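Local coordinates for protein tungsten-containing formylmethanofuran dehydrogenase 2 subunit C (Methanothermobacter wolfeii, PDB 5T5I) that forms the beta-helical subunit C of the tungsten formylmethanofuran dehydrogenase complex, which probably interconverts carbon dioxide plus methanofuran and formylmethanofuran, at residues P23-F26 with A27-I31; T76-I79 with G80-M83; Q216-L219 with A220-Y224. One frame throughout, in Å; residues are numbered along the deposited sequence.

Contact 1 of 3, residues P23-F26 with A27-I31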
ATOM      1  N   PRO C  23     -43.376 -44.141  -4.186  1.00 33.10           N
ATOM      2  CA  PRO C  23     -44.747 -44.598  -4.508  1.00 34.09           C
ATOM      3  C   PRO C  23     -44.841 -45.654  -5.627  1.00 38.75           C
ATOM      4  O   PRO C  23     -45.706 -46.532  -5.557  1.00 39.35           O
ATOM      5  CB  PRO C  23     -45.461 -43.294  -4.881  1.00 35.90           C
ATOM      6  CG  PRO C  23     -44.719 -42.237  -4.126  1.00 39.61           C
ATOM      7  CD  PRO C  23     -43.290 -42.666  -4.217  1.00 35.07           C
ATOM      8  N   ASP C  24     -43.920 -45.609  -6.622  1.00 33.50           N
ATOM      9  CA  ASP C  24     -43.887 -46.570  -7.739  1.00 33.59           C
ATOM     10  C   ASP C  24     -43.699 -48.033  -7.277  1.00 37.92           C
ATOM     11  O   ASP C  24     -44.290 -48.939  -7.865  1.00 38.13           O
ATOM     12  CB  ASP C  24     -42.788 -46.198  -8.742  1.00 34.49           C
ATOM     13  CG  ASP C  24     -42.970 -44.818  -9.337  1.00 43.08           C
ATOM     14  OD1 ASP C  24     -42.658 -43.819  -8.633  1.00 40.48           O
ATOM     15  OD2 ASP C  24     -43.472 -44.728 -10.477  1.00 48.45           O
ATOM     16  N   VAL C  25     -42.894 -48.256  -6.225  1.00 33.74           N
ATOM     17  CA  VAL C  25     -42.657 -49.599  -5.688  1.00 33.91           C
ATOM     18  C   VAL C  25     -43.769 -49.978  -4.713  1.00 38.15           C
ATOM     19  O   VAL C  25     -44.167 -51.135  -4.685  1.00 38.84           O
ATOM     20  CB  VAL C  25     -41.260 -49.702  -5.031  1.00 37.02           C
ATOM     21  CG1 VAL C  25     -41.043 -51.072  -4.381  1.00 37.32           C
ATOM     22  CG2 VAL C  25     -40.168 -49.431  -6.062  1.00 35.67           C
ATOM     23  N   PHE C  26     -44.246 -49.019  -3.890  1.00 34.66           N
ATOM     24  CA  PHE C  26     -45.286 -49.287  -2.888  1.00 34.65           C
ATOM     25  C   PHE C  26     -46.628 -49.588  -3.552  1.00 40.19           C
ATOM     26  O   PHE C  26     -47.421 -50.334  -2.982  1.00 40.95           O
ATOM     27  CB  PHE C  26     -45.402 -48.118  -1.887  1.00 35.68           C
ATOM     28  CG  PHE C  26     -44.339 -48.041  -0.804  1.00 35.85           C
ATOM     29  CD1 PHE C  26     -43.029 -48.451  -1.052  1.00 37.36           C
ATOM     30  CD2 PHE C  26     -44.618 -47.449   0.419  1.00 37.46           C
ATOM     31  CE1 PHE C  26     -42.057 -48.375  -0.051  1.00 37.26           C
ATOM     32  CE2 PHE C  26     -43.640 -47.358   1.411  1.00 39.37           C
ATOM     33  CZ  PHE C  26     -42.364 -47.812   1.164  1.00 36.83           C
ATOM     34  N   ALA C  27     -46.867 -49.058  -4.778  1.00 37.99           N
ATOM     35  CA  ALA C  27     -48.122 -49.293  -5.513  1.00 38.84           C
ATOM     36  C   ALA C  27     -48.390 -50.781  -5.757  1.00 44.22           C
ATOM     37  O   ALA C  27     -47.498 -51.500  -6.209  1.00 43.39           O
ATOM     38  CB  ALA C  27     -48.106 -48.539  -6.833  1.00 39.13           C
ATOM     39  N   GLY C  28     -49.598 -51.222  -5.403  1.00 42.63           N
ATOM     40  CA  GLY C  28     -50.049 -52.599  -5.576  1.00 43.27           C
ATOM     41  C   GLY C  28     -49.563 -53.598  -4.541  1.00 47.86           C
ATOM     42  O   GLY C  28     -49.838 -54.791  -4.682  1.00 48.33           O
ATOM     43  N   LYS C  29     -48.849 -53.143  -3.489  1.00 43.17           N
ATOM     44  CA  LYS C  29     -48.321 -54.020  -2.443  1.00 41.59           C
ATOM     45  C   LYS C  29     -49.096 -53.843  -1.145  1.00 45.25           C
ATOM     46  O   LYS C  29     -49.473 -52.728  -0.794  1.00 44.55           O
ATOM     47  CB  LYS C  29     -46.839 -53.705  -2.171  1.00 42.39           C
ATOM     48  CG  LYS C  29     -45.895 -54.115  -3.284  1.00 46.05           C
ATOM     49  CD  LYS C  29     -44.435 -53.939  -2.854  1.00 47.61           C
ATOM     50  CE  LYS C  29     -43.427 -54.440  -3.870  1.00 48.22           C
ATOM     51  NZ  LYS C  29     -43.634 -53.832  -5.213  1.00 61.17           N
ATOM     52  N   SER C  30     -49.273 -54.935  -0.399  1.00 41.75           N
ATOM     53  CA  SER C  30     -49.912 -54.913   0.915  1.00 41.78           C
ATOM     54  C   SER C  30     -48.896 -54.374   1.928  1.00 44.78           C
ATOM     55  O   SER C  30     -47.713 -54.267   1.607  1.00 42.24           O
ATOM     56  CB  SER C  30     -50.308 -56.328   1.329  1.00 44.18           C
ATOM     57  OG  SER C  30     -49.148 -57.123   1.520  1.00 46.63           O
ATOM     58  N   ILE C  31     -49.338 -54.113   3.165  1.00 42.21           N
ATOM     59  CA  ILE C  31     -48.440 -53.642   4.228  1.00 42.15           C
ATOM     60  C   ILE C  31     -47.337 -54.686   4.497  1.00 46.24           C
ATOM     61  O   ILE C  31     -46.167 -54.319   4.630  1.00 44.02           O
ATOM     62  CB  ILE C  31     -49.252 -53.275   5.509  1.00 46.41           C
ATOM     63  CG1 ILE C  31     -50.178 -52.055   5.264  1.00 47.06           C
ATOM     64  CG2 ILE C  31     -48.347 -53.038   6.723  1.00 46.84           C
ATOM     65  CD1 ILE C  31     -49.476 -50.724   4.844  1.00 48.93           C
TER
HETATM   66  O   HOH W   1     -45.091 -51.631  -7.569  1.00 37.48           O
HETATM   67  O   HOH W   2     -49.858 -50.209  -1.712  1.00 39.39           O
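Phe26 O, at the end of the short helix 23-26, is gripped twice. Lys29 N donates to Phe26 O over 3.2 Å and so closes a type II beta turn; water 2 also bonds to Phe26 O and reaches on to Lys29 O. Gly28 takes the third position of this turn, where its positive phi (79°) comes easily to a residue without a side chain.

The side chain of Lys29 folds back over the helix end. Its NZ lies 2.8 Å from Val25 O, a hydrogen bond in the carbonyl plane. The stem runs extended as far as CE and then bends at chi4 (54°), which tucks the ammonium in against that oxygen. CD passes close by, 3.4 Å from Val25 O. Val25 crosses this chain at a slant, its CG1 3.9 Å from Lys29 NZ.

One further bond, Ala27 N to Pro23 O at 2.9 Å, completes the last helical turn. Water 1 bridges Asp24 O and Ala27 O, so all four helix carbonyls have a partner. Helix 23-26 thus ends by running straight into a type II turn, with the Lys29 ammonium meeting a carbonyl of its last turn; the lysine charge is likely to sit favourably against the carbonyl end of the helix.

Ser30 then N-caps helix 31-35, while the Asp24 carboxylate turns to Thr84. The Phe26 ring packs on Ile34 of helix 31-35, on Ile4 and Leu6 of strand 3-8 and on Ile67 of strand 66-69, which Pro23 also touches.

Contact 2 of 3, residues T76-I79 with G80-M83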
ATOM      1  N   THR C  76     -30.091 -42.379   5.667  1.00 23.54           N
ATOM      2  CA  THR C  76     -30.771 -43.123   4.599  1.00 22.88           C
ATOM      3  C   THR C  76     -30.627 -42.350   3.299  1.00 26.29           C
ATOM      4  O   THR C  76     -31.082 -41.199   3.190  1.00 25.19           O
ATOM      5  CB  THR C  76     -32.226 -43.425   4.945  1.00 31.38           C
ATOM      6  OG1 THR C  76     -32.262 -44.057   6.223  1.00 29.69           O
ATOM      7  CG2 THR C  76     -32.897 -44.334   3.916  1.00 31.45           C
ATOM      8  N   LYS C  77     -29.991 -43.003   2.318  1.00 23.31           N
ATOM      9  CA  LYS C  77     -29.681 -42.449   1.000  1.00 22.62           C
ATOM     10  C   LYS C  77     -30.694 -42.890  -0.057  1.00 27.06           C
ATOM     11  O   LYS C  77     -31.331 -43.929   0.085  1.00 26.72           O
ATOM     12  CB  LYS C  77     -28.279 -42.924   0.556  1.00 24.26           C
ATOM     13  CG  LYS C  77     -27.151 -42.481   1.472  1.00 27.33           C
ATOM     14  CD  LYS C  77     -25.812 -43.134   1.109  1.00 29.28           C
ATOM     15  CE  LYS C  77     -24.687 -42.596   1.968  1.00 31.10           C
ATOM     16  NZ  LYS C  77     -23.402 -43.257   1.671  1.00 39.62           N
ATOM     17  N   ARG C  78     -30.811 -42.086  -1.129  1.00 24.87           N
ATOM     18  CA  ARG C  78     -31.590 -42.359  -2.348  1.00 24.72           C
ATOM     19  C   ARG C  78     -33.116 -42.456  -2.157  1.00 28.03           C
ATOM     20  O   ARG C  78     -33.788 -43.017  -3.013  1.00 26.40           O
ATOM     21  CB  ARG C  78     -31.047 -43.628  -3.045  1.00 25.45           C
ATOM     22  CG  ARG C  78     -29.557 -43.543  -3.348  1.00 26.17           C
ATOM     23  CD  ARG C  78     -29.041 -44.732  -4.131  1.00 31.22           C
ATOM     24  NE  ARG C  78     -27.605 -44.608  -4.379  1.00 28.57           N
ATOM     25  CZ  ARG C  78     -27.024 -43.896  -5.344  1.00 37.78           C
ATOM     26  NH1 ARG C  78     -25.710 -43.873  -5.451  1.00 34.91           N
ATOM     27  NH2 ARG C  78     -27.755 -43.189  -6.201  1.00 29.96           N
ATOM     28  N   ILE C  79     -33.676 -41.843  -1.101  1.00 25.75           N
ATOM     29  CA  ILE C  79     -35.134 -41.856  -0.887  1.00 24.46           C
ATOM     30  C   ILE C  79     -35.801 -41.137  -2.076  1.00 28.63           C
ATOM     31  O   ILE C  79     -35.370 -40.049  -2.454  1.00 28.26           O
ATOM     32  CB  ILE C  79     -35.525 -41.215   0.478  1.00 26.99           C
ATOM     33  CG1 ILE C  79     -35.042 -42.099   1.658  1.00 26.57           C
ATOM     34  CG2 ILE C  79     -37.042 -40.966   0.574  1.00 28.09           C
ATOM     35  CD1 ILE C  79     -34.970 -41.377   2.976  1.00 31.36           C
ATOM     36  N   GLY C  80     -36.802 -41.779  -2.668  1.00 26.37           N
ATOM     37  CA  GLY C  80     -37.551 -41.222  -3.789  1.00 26.78           C
ATOM     38  C   GLY C  80     -36.839 -41.234  -5.131  1.00 29.68           C
ATOM     39  O   GLY C  80     -37.338 -40.636  -6.089  1.00 28.98           O
ATOM     40  N   GLN C  81     -35.695 -41.942  -5.241  1.00 27.16           N
ATOM     41  CA  GLN C  81     -34.910 -41.996  -6.476  1.00 25.51           C
ATOM     42  C   GLN C  81     -35.745 -42.468  -7.661  1.00 28.60           C
ATOM     43  O   GLN C  81     -36.381 -43.509  -7.571  1.00 28.55           O
ATOM     44  CB  GLN C  81     -33.694 -42.919  -6.305  1.00 26.40           C
ATOM     45  CG  GLN C  81     -32.785 -42.978  -7.534  1.00 27.99           C
ATOM     46  CD  GLN C  81     -31.473 -43.626  -7.205  1.00 33.38           C
ATOM     47  OE1 GLN C  81     -30.612 -43.011  -6.574  1.00 27.98           O
ATOM     48  NE2 GLN C  81     -31.309 -44.883  -7.567  1.00 29.50           N
ATOM     49  N   GLU C  82     -35.765 -41.676  -8.754  1.00 25.72           N
ATOM     50  CA  GLU C  82     -36.477 -42.002 -10.000  1.00 26.51           C
ATOM     51  C   GLU C  82     -37.997 -42.205  -9.839  1.00 31.47           C
ATOM     52  O   GLU C  82     -38.612 -42.869 -10.680  1.00 32.38           O
ATOM     53  CB  GLU C  82     -35.813 -43.214 -10.690  1.00 27.56           C
ATOM     54  CG  GLU C  82     -34.403 -42.879 -11.142  1.00 32.17           C
ATOM     55  CD  GLU C  82     -33.548 -44.021 -11.661  1.00 50.59           C
ATOM     56  OE1 GLU C  82     -34.035 -45.168 -11.735  1.00 48.90           O
ATOM     57  OE2 GLU C  82     -32.364 -43.768 -11.968  1.00 53.79           O
ATOM     58  N   MET C  83     -38.624 -41.571  -8.829  1.00 27.93           N
ATOM     59  CA  MET C  83     -40.076 -41.672  -8.659  1.00 28.45           C
ATOM     60  C   MET C  83     -40.781 -40.884  -9.785  1.00 32.95           C
ATOM     61  O   MET C  83     -40.204 -39.929 -10.315  1.00 31.79           O
ATOM     62  CB  MET C  83     -40.532 -41.241  -7.247  1.00 30.50           C
ATOM     63  CG  MET C  83     -40.411 -39.756  -6.959  1.00 33.27           C
ATOM     64  SD  MET C  83     -40.916 -39.359  -5.257  1.00 36.60           S
ATOM     65  CE  MET C  83     -42.590 -38.968  -5.509  1.00 33.43           C
TER
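Arg78 and Gln81 lie side by side and point the same way, with the guanidinium and amide planes 75° apart. Their side chains join through one bond: Arg78 NH2 to Gln81 OE1, 2.9 Å. It uses a lone pair of the oxygen, in the carbonyl plane, and OE1 sits at the guanidinium edge, almost in its plane, so the bond is well aimed for both groups although the two planes stand steeply to each other. The arginine stem is extended from CG to NE, and the turn at chi4 (-82°) swings NH2 over toward the glutamine. OE1 of Gln81 also rests against the stem, 3.4 Å from Arg78 CG. For its part, Gln81 CG stands anti to the backbone N (chi1 -177°), which carries the amide out next to the arginine.

Underneath, Gln81 N bonds to Arg78 O at 3.1 Å and closes a type II beta turn with Gly80, at positive phi, in its third position. A second type II turn follows at once, closed by Met83 N to Gly80 O. Here the two successive turns carry the chain round a corner of the parallel beta-helix, from strand 76-77 toward strand 87-90, and backbone bonds of Arg78 with Met96 and of Ile79 with Gly99 tie the corner to the next coil.

The guanidinium has further partners: NE forms a salt bridge with Glu17, and Tyr97 makes a cation-pi contact. Ile79 points away from the 80-83 segment overall, although its CB still touches Gly80 N, and it packs on Val73, while Gln81 touches Pro19.

Contact 3 of 3, residues Q216-L219 with A220-Y224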
ATOM      1  N   GLN C 216     -19.976 -11.722  -2.851  1.00 27.42           N
ATOM      2  CA  GLN C 216     -18.729 -11.152  -2.309  1.00 26.98           C
ATOM      3  C   GLN C 216     -17.681 -10.912  -3.414  1.00 28.35           C
ATOM      4  O   GLN C 216     -16.991  -9.893  -3.387  1.00 28.31           O
ATOM      5  CB  GLN C 216     -18.114 -12.036  -1.209  1.00 27.93           C
ATOM      6  CG  GLN C 216     -18.939 -12.161   0.070  1.00 44.09           C
ATOM      7  CD  GLN C 216     -18.232 -13.008   1.116  1.00 66.29           C
ATOM      8  OE1 GLN C 216     -17.004 -12.987   1.250  1.00 63.14           O
ATOM      9  NE2 GLN C 216     -18.982 -13.752   1.913  1.00 59.85           N
ATOM     10  N   GLU C 217     -17.575 -11.866  -4.366  1.00 23.41           N
ATOM     11  CA  GLU C 217     -16.642 -11.835  -5.496  1.00 23.37           C
ATOM     12  C   GLU C 217     -17.342 -12.323  -6.753  1.00 26.03           C
ATOM     13  O   GLU C 217     -18.258 -13.131  -6.665  1.00 26.47           O
ATOM     14  CB  GLU C 217     -15.465 -12.772  -5.237  1.00 24.26           C
ATOM     15  CG  GLU C 217     -14.638 -12.440  -4.007  1.00 30.00           C
ATOM     16  CD  GLU C 217     -13.671 -13.558  -3.673  1.00 49.83           C
ATOM     17  OE1 GLU C 217     -12.776 -13.835  -4.503  1.00 37.07           O
ATOM     18  OE2 GLU C 217     -13.881 -14.242  -2.646  1.00 42.15           O
ATOM     19  N   PHE C 218     -16.905 -11.839  -7.917  1.00 21.78           N
ATOM     20  CA  PHE C 218     -17.469 -12.246  -9.201  1.00 21.11           C
ATOM     21  C   PHE C 218     -16.325 -12.583 -10.186  1.00 25.55           C
ATOM     22  O   PHE C 218     -15.218 -12.868  -9.727  1.00 27.11           O
ATOM     23  CB  PHE C 218     -18.493 -11.209  -9.697  1.00 21.74           C
ATOM     24  CG  PHE C 218     -19.412 -11.611 -10.839  1.00 22.18           C
ATOM     25  CD1 PHE C 218     -19.994 -12.876 -10.883  1.00 22.83           C
ATOM     26  CD2 PHE C 218     -19.649 -10.743 -11.897  1.00 24.70           C
ATOM     27  CE1 PHE C 218     -20.810 -13.250 -11.949  1.00 24.00           C
ATOM     28  CE2 PHE C 218     -20.468 -11.122 -12.962  1.00 25.72           C
ATOM     29  CZ  PHE C 218     -21.062 -12.362 -12.968  1.00 24.44           C
ATOM     30  N   LEU C 219     -16.583 -12.607 -11.509  1.00 22.08           N
ATOM     31  CA  LEU C 219     -15.665 -13.106 -12.511  1.00 21.26           C
ATOM     32  C   LEU C 219     -15.444 -12.133 -13.673  1.00 26.42           C
ATOM     33  O   LEU C 219     -16.403 -11.566 -14.218  1.00 23.27           O
ATOM     34  CB  LEU C 219     -16.291 -14.406 -13.002  1.00 20.75           C
ATOM     35  CG  LEU C 219     -16.298 -15.601 -12.016  1.00 23.98           C
ATOM     36  CD1 LEU C 219     -17.222 -16.701 -12.528  1.00 23.30           C
ATOM     37  CD2 LEU C 219     -14.902 -16.180 -11.828  1.00 27.69           C
ATOM     38  N   ALA C 220     -14.169 -11.978 -14.077  1.00 24.65           N
ATOM     39  CA  ALA C 220     -13.766 -11.052 -15.127  1.00 24.80           C
ATOM     40  C   ALA C 220     -14.154 -11.466 -16.552  1.00 27.05           C
ATOM     41  O   ALA C 220     -14.059 -10.638 -17.454  1.00 26.16           O
ATOM     42  CB  ALA C 220     -12.276 -10.784 -15.040  1.00 26.56           C
ATOM     43  N   GLY C 221     -14.600 -12.715 -16.743  1.00 24.90           N
ATOM     44  CA  GLY C 221     -15.078 -13.195 -18.036  1.00 25.04           C
ATOM     45  C   GLY C 221     -16.496 -12.753 -18.381  1.00 27.76           C
ATOM     46  O   GLY C 221     -17.003 -13.106 -19.446  1.00 27.43           O
ATOM     47  N   PHE C 222     -17.163 -11.978 -17.502  1.00 23.52           N
ATOM     48  CA  PHE C 222     -18.523 -11.491 -17.760  1.00 22.48           C
ATOM     49  C   PHE C 222     -18.494 -10.071 -18.326  1.00 27.41           C
ATOM     50  O   PHE C 222     -17.599  -9.301 -17.987  1.00 28.10           O
ATOM     51  CB  PHE C 222     -19.360 -11.554 -16.484  1.00 23.27           C
ATOM     52  CG  PHE C 222     -19.929 -12.930 -16.222  1.00 23.84           C
ATOM     53  CD1 PHE C 222     -19.150 -13.925 -15.656  1.00 25.32           C
ATOM     54  CD2 PHE C 222     -21.242 -13.235 -16.566  1.00 24.53           C
ATOM     55  CE1 PHE C 222     -19.672 -15.201 -15.431  1.00 25.63           C
ATOM     56  CE2 PHE C 222     -21.758 -14.514 -16.352  1.00 26.96           C
ATOM     57  CZ  PHE C 222     -20.963 -15.495 -15.802  1.00 25.04           C
ATOM     58  N   LYS C 223     -19.450  -9.734 -19.205  1.00 25.87           N
ATOM     59  CA  LYS C 223     -19.583  -8.396 -19.779  1.00 26.31           C
ATOM     60  C   LYS C 223     -20.736  -7.721 -19.065  1.00 27.49           C
ATOM     61  O   LYS C 223     -21.804  -8.310 -18.936  1.00 24.26           O
ATOM     62  CB  LYS C 223     -19.896  -8.459 -21.273  1.00 30.22           C
ATOM     63  CG  LYS C 223     -20.022  -7.110 -21.967  1.00 45.24           C
ATOM     64  CD  LYS C 223     -20.364  -7.300 -23.442  1.00 61.52           C
ATOM     65  CE  LYS C 223     -20.455  -5.984 -24.184  1.00 76.58           C
ATOM     66  NZ  LYS C 223     -21.611  -5.958 -25.118  1.00 88.01           N
ATOM     67  N   TYR C 224     -20.530  -6.482 -18.645  1.00 24.58           N
ATOM     68  CA  TYR C 224     -21.565  -5.694 -17.962  1.00 23.75           C
ATOM     69  C   TYR C 224     -22.490  -5.056 -19.005  1.00 27.96           C
ATOM     70  O   TYR C 224     -22.000  -4.358 -19.890  1.00 28.31           O
ATOM     71  CB  TYR C 224     -20.891  -4.635 -17.074  1.00 25.48           C
ATOM     72  CG  TYR C 224     -21.861  -3.693 -16.406  1.00 27.46           C
ATOM     73  CD1 TYR C 224     -22.838  -4.170 -15.542  1.00 28.53           C
ATOM     74  CD2 TYR C 224     -21.805  -2.322 -16.637  1.00 28.89           C
ATOM     75  CE1 TYR C 224     -23.737  -3.312 -14.923  1.00 29.19           C
ATOM     76  CE2 TYR C 224     -22.705  -1.447 -16.025  1.00 29.72           C
ATOM     77  CZ  TYR C 224     -23.657  -1.947 -15.150  1.00 35.68           C
ATOM     78  OH  TYR C 224     -24.580  -1.114 -14.567  1.00 34.67           O
TER
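Leu219 to Phe222 form a type I beta turn, closed by a weak hydrogen bond in which Phe222 N lies 3.4 Å from Leu219 O. Phe218, just before the turn, meets Phe222, its last residue, obliquely, neither stacked nor edge-to-face: the Phe218 and Phe222 ring centroids are 4.7 Å apart, their planes at 38°. Phe218 leads with its far end, CZ, which sits over one face of the Phe222 ring near the rim, 3.5 Å from Phe222 CG. With Phe218 CG anti to the backbone N (chi1 -166°), the ring reaches forward across the turn, and CE2 comes to 3.7 Å from Phe222 CB. Leu219 adds its own carbon atoms to the same ring, CB at 3.9 Å from Phe222 CD1. With an alanine in place of Phe222, the face under Phe218 CZ would be gone, which is likely to leave a gap beside Phe218 and Leu219, with the Phe218 ring freer to turn.

At the turn, Gly221 N bonds to an acidic side chain of another protein chain. The turn leads from strand 208-211 into strand 223-229, which pairs with strand 241-247; Phe245 of that strand meets Phe218 edge-to-face, and Val258 of strand 256-261 packs against both phenylalanines.

How the contacts relate
The three turns come in series along the chain and lie spread out along the beta-helix. Contacts 1 and 2 share one side of the chain's centre, their own centres about 15 Å apart, and they touch: Asp24 OD1 lies 3.4 Å from Met83 CA, so helix 23-26 packs against the turn that follows strand 76-77. Contact 3 is on the opposite side of the chain's centre, its centre about 50 Å from that of contact 1 and about 37 Å from that of contact 2, where the coils give way to the antiparallel strands 223-229 and 241-247. The intervening chain includes the calcium site of Ser139, Tyr140 and Asp143. Contacts 2 and 3 also meet other chains of the assembly.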